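Local coordinates for Non-structural protein 9 (Avian infectious bronchitis virus, PDB 5C94) that forms a homodimer and binds RNA, probably as an accessory component of the coronavirus replication machinery, at residues Thr37-Ser42 and Ser99-Met104. Numbering follows the deposited sequence.
Sequences TSISGS and SIVRGM
T37, near the end of strand 30-39, meets two residues of helix 99-109 with its two branches. Its methyl CG2 lies 3.9 Å from CG1 of V101, the side chains slanting past each other. The hydroxyl branch, OG1 opposite the backbone N (chi1 -177°), comes against the methyl end of M104, with T37 OG1 3.5 Å from M104 CE; the two side chains cross at about a right angle, and M104 is bent at chi3 (42°). OG1 is hydrogen-bonded to the carbonyl of G13, so this methyl lies against a hydroxyl with a polar partner of its own. Two residues on, I39 reaches out tip to tip, its CD1 3.8 Å from V101 CG2, and V101 thus meets the strand with both methyls. After I39 the chain reverses through a type I' turn, closed by S42 N to I39 O at 3.2 Å, which carries S40 to S42 away from the helix. The helix near the C-terminus thus packs on a strand end of the antiparallel nsp9 sheet, while I100 and M104 also touch L106 of the second subunit in the dimer interface. No hydrogen bond joins the segments; small van der Waals contacts, mostly of methyl groups, link them, helped by P11 and A46.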
loop_
_atom_site.group_PDB
_atom_site.type_symbol
_atom_site.label_atom_id
_atom_site.label_comp_id
_atom_site.label_asym_id
_atom_site.label_seq_id
_atom_site.Cartn_x
_atom_site.Cartn_y
_atom_site.Cartn_z
ATOM N N THR A 37 -5.643 -9.196 0.951
ATOM C CA THR A 37 -6.355 -8.384 0.005
ATOM C C THR A 37 -7.161 -9.304 -0.900
ATOM O O THR A 37 -7.151 -10.531 -0.729
ATOM C CB THR A 37 -5.398 -7.499 -0.794
ATOM O OG1 THR A 37 -6.162 -6.662 -1.665
ATOM C CG2 THR A 37 -4.407 -8.349 -1.589
ATOM N N SER A 38 -7.892 -8.722 -1.838
ATOM C CA SER A 38 -8.658 -9.528 -2.772
ATOM C C SER A 38 -8.117 -9.310 -4.181
ATOM O O SER A 38 -7.972 -8.165 -4.629
ATOM C CB SER A 38 -10.146 -9.175 -2.703
ATOM O OG SER A 38 -10.914 -10.023 -3.554
ATOM N N ILE A 39 -7.807 -10.399 -4.876
ATOM C CA ILE A 39 -7.352 -10.300 -6.257
ATOM C C ILE A 39 -8.093 -11.304 -7.129
ATOM O O ILE A 39 -8.041 -12.506 -6.864
ATOM C CB ILE A 39 -5.849 -10.547 -6.370
ATOM C CG1 ILE A 39 -5.076 -9.606 -5.430
ATOM C CG2 ILE A 39 -5.413 -10.394 -7.811
ATOM C CD1 ILE A 39 -3.571 -9.896 -5.345
ATOM N N SER A 40 -8.784 -10.809 -8.158
ATOM C CA SER A 40 -9.634 -11.652 -9.012
ATOM C C SER A 40 -10.667 -12.454 -8.220
ATOM O O SER A 40 -10.835 -13.660 -8.445
ATOM C CB SER A 40 -8.782 -12.605 -9.841
ATOM O OG SER A 40 -7.943 -11.872 -10.705
ATOM N N GLY A 41 -11.332 -11.773 -7.285
ATOM C CA GLY A 41 -12.392 -12.348 -6.474
ATOM C C GLY A 41 -11.927 -13.345 -5.435
ATOM O O GLY A 41 -12.728 -14.068 -4.842
ATOM N N SER A 42 -10.621 -13.384 -5.211
ATOM C CA SER A 42 -10.052 -14.359 -4.303
ATOM C C SER A 42 -9.143 -13.682 -3.300
ATOM O O SER A 42 -8.434 -12.734 -3.638
ATOM C CB SER A 42 -9.280 -15.435 -5.071
ATOM O OG SER A 42 -10.168 -16.367 -5.662
ATOM N N SER A 99 4.988 -7.119 -5.004
ATOM C CA SER A 99 5.431 -5.838 -4.456
ATOM C C SER A 99 4.273 -4.879 -4.185
ATOM O O SER A 99 4.261 -4.163 -3.176
ATOM C CB SER A 99 6.425 -5.175 -5.407
ATOM O OG SER A 99 7.634 -5.901 -5.467
ATOM N N ILE A 100 3.300 -4.865 -5.092
ATOM C CA ILE A 100 2.171 -3.970 -4.954
ATOM C C ILE A 100 1.330 -4.416 -3.755
ATOM O O ILE A 100 0.782 -3.588 -3.027
ATOM C CB ILE A 100 1.337 -3.909 -6.265
ATOM C CG1 ILE A 100 0.303 -2.793 -6.195
ATOM C CG2 ILE A 100 0.670 -5.238 -6.592
ATOM C CD1 ILE A 100 -0.414 -2.556 -7.529
ATOM N N VAL A 101 1.276 -5.722 -3.518
ATOM C CA VAL A 101 0.493 -6.239 -2.411
ATOM C C VAL A 101 1.203 -5.958 -1.088
ATOM O O VAL A 101 0.550 -5.635 -0.087
ATOM C CB VAL A 101 0.207 -7.745 -2.579
ATOM C CG1 VAL A 101 -0.481 -8.300 -1.360
ATOM C CG2 VAL A 101 -0.672 -7.979 -3.810
ATOM N N ARG A 102 2.534 -6.053 -1.083
ATOM C CA ARG A 102 3.309 -5.643 0.094
ATOM C C ARG A 102 3.049 -4.178 0.439
ATOM O O ARG A 102 2.874 -3.820 1.600
ATOM C CB ARG A 102 4.810 -5.845 -0.126
ATOM C CG ARG A 102 5.234 -7.294 -0.287
ATOM C CD ARG A 102 6.732 -7.426 -0.536
ATOM N NE ARG A 102 7.056 -8.788 -0.945
ATOM C CZ ARG A 102 7.685 -9.670 -0.174
ATOM N NH1 ARG A 102 8.087 -9.330 1.043
ATOM N NH2 ARG A 102 7.929 -10.891 -0.625
ATOM N N GLY A 103 3.043 -3.332 -0.585
ATOM C CA GLY A 103 2.813 -1.915 -0.394
ATOM C C GLY A 103 1.429 -1.657 0.168
ATOM O O GLY A 103 1.259 -0.780 1.030
ATOM N N MET A 104 0.446 -2.419 -0.295
ATOM C CA MET A 104 -0.914 -2.230 0.174
ATOM C C MET A 104 -1.036 -2.421 1.679
ATOM O O MET A 104 -1.721 -1.652 2.346
ATOM C CB MET A 104 -1.855 -3.170 -0.555
ATOM C CG MET A 104 -2.125 -2.724 -1.965
ATOM S SD MET A 104 -3.550 -3.583 -2.611
ATOM C CE MET A 104 -4.641 -3.515 -1.196
#